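Local coordinates for terminase small subunit (Thermus phage G20c, PDB 6EJQ) that probably recognises the packaging initiation site on viral DNA as a ring of nine subunits and regulates the ATPase activity of the large terminase subunit, at the interface of chains A and B. Numbering follows the deposited sequence. Chains: chain A/B, Terminase small subunit.

The interface of chains A and B. Residues chain A 68, 71-72, 75; chain B 13, 16-17, 53.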
# COMPACT_ATOMS: atom_id res chain seq x y z
N GLN A 68 6.72 1.55 -29.83
CA GLN A 68 5.83 2.70 -29.72
C GLN A 68 5.57 3.13 -28.27
O GLN A 68 5.51 4.33 -27.97
CB GLN A 68 4.50 2.41 -30.41
CG GLN A 68 4.60 2.33 -31.92
CD GLN A 68 3.30 1.88 -32.56
OE1 GLN A 68 2.35 2.65 -32.66
NE2 GLN A 68 3.25 0.62 -32.98
N GLU A 71 8.75 4.74 -26.90
CA GLU A 71 8.90 6.06 -27.49
C GLU A 71 7.92 7.05 -26.84
O GLU A 71 8.30 8.19 -26.54
CB GLU A 71 8.72 5.99 -29.01
CG GLU A 71 9.02 7.29 -29.74
CD GLU A 71 10.39 7.86 -29.41
OE1 GLU A 71 11.37 7.09 -29.48
OE2 GLU A 71 10.47 9.05 -29.06
N ARG A 72 6.67 6.62 -26.63
CA ARG A 72 5.68 7.42 -25.91
C ARG A 72 6.16 7.75 -24.50
O ARG A 72 5.95 8.87 -24.03
CB ARG A 72 4.34 6.68 -25.81
CG ARG A 72 3.17 7.57 -25.41
CD ARG A 72 2.05 6.81 -24.71
NE ARG A 72 1.58 5.63 -25.43
CZ ARG A 72 0.77 5.62 -26.50
NH1 ARG A 72 0.36 6.75 -27.07
NH2 ARG A 72 0.40 4.47 -27.04
N ILE A 75 8.71 10.60 -24.49
CA ILE A 75 8.04 11.89 -24.62
C ILE A 75 7.62 12.40 -23.25
O ILE A 75 7.93 13.55 -22.89
CB ILE A 75 6.81 11.80 -25.56
CG1 ILE A 75 7.28 11.48 -26.99
CG2 ILE A 75 5.99 13.09 -25.55
CD1 ILE A 75 6.16 10.96 -27.88
N LEU B 13 5.22 10.68 -35.83
CA LEU B 13 5.19 9.67 -34.78
C LEU B 13 4.85 10.26 -33.42
O LEU B 13 4.02 9.72 -32.72
CB LEU B 13 6.53 8.93 -34.70
CG LEU B 13 6.59 7.75 -33.73
CD1 LEU B 13 5.51 6.72 -34.03
CD2 LEU B 13 7.97 7.12 -33.77
N TYR B 16 1.19 11.23 -33.19
CA TYR B 16 0.41 9.99 -33.10
C TYR B 16 0.49 9.42 -31.67
O TYR B 16 -0.52 9.02 -31.12
CB TYR B 16 0.88 8.95 -34.11
CG TYR B 16 0.22 7.60 -33.89
CD1 TYR B 16 -1.10 7.38 -34.28
CD2 TYR B 16 0.90 6.57 -33.25
CE1 TYR B 16 -1.72 6.16 -34.06
CE2 TYR B 16 0.29 5.35 -33.02
CZ TYR B 16 -1.02 5.14 -33.42
OH TYR B 16 -1.62 3.92 -33.19
N LEU B 17 1.69 9.41 -31.09
CA LEU B 17 1.88 8.91 -29.73
C LEU B 17 1.27 9.82 -28.67
O LEU B 17 0.99 9.34 -27.57
CB LEU B 17 3.35 8.65 -29.46
CG LEU B 17 3.95 7.50 -30.28
CD1 LEU B 17 5.46 7.51 -30.19
CD2 LEU B 17 3.39 6.15 -29.84
N LEU B 53 10.44 0.07 -35.74
CA LEU B 53 10.31 -0.20 -34.30
C LEU B 53 10.05 -1.67 -33.93
O LEU B 53 10.07 -2.01 -32.75
CB LEU B 53 9.21 0.69 -33.71
CG LEU B 53 9.55 2.18 -33.59
CD1 LEU B 53 8.29 2.99 -33.33
CD2 LEU B 53 10.59 2.42 -32.51
O HOH W 1 -1.51 6.94 -29.25
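B:Leu17 meets A:Arg72 through two torsion choices: the leucine CG lies opposite its own carbonyl carbon (chi1 -67°), which sends the isobutyl group onto the helix of chain A, while the arginine chain runs out and then bends at chi3 (-52°), turning its guanidinium back toward the leucine backbone. The fork of B:Leu17 straddles one helical turn. Its CD1 presses on the aliphatic stem of A:Glu71, 3.6 Å from CG, and its CD2 lies against A:Gln68, 3.9 Å from CB. A:Ile75 closes the next turn with its CD1 at 4.0 Å from B:Leu17 CB. A:Arg72 NH1 donates to the backbone O of B:Leu17 at 2.7 Å, a short but distinctly bent bond, with the oxygen tilted out of the guanidinium plane. The same NH1 meets water 1 in that plane, nearly straight at 2.9 Å, and the water stands 3.0 Å from the backbone O of B:Tyr16. NH1 thus reaches two successive carbonyls at the C-terminal end of helix 6-17, one directly and one through the water, and the guanidinium's positive charge probably suits the negative end of the helix dipole there. One turn toward the N-terminal end of its helix, A:Gln68, extended beyond CG, crosses B:Leu53 at about a right angle, CG to CD1 4.0 Å, and its amide OE1 lies near CE2 of the B:Tyr16 ring, amide and ring planes 36° apart. The patch joins the ends of helices 6-17 and 39-53 in the N-terminal domain of one subunit to the long helix 59-95 of another within the nonameric ring.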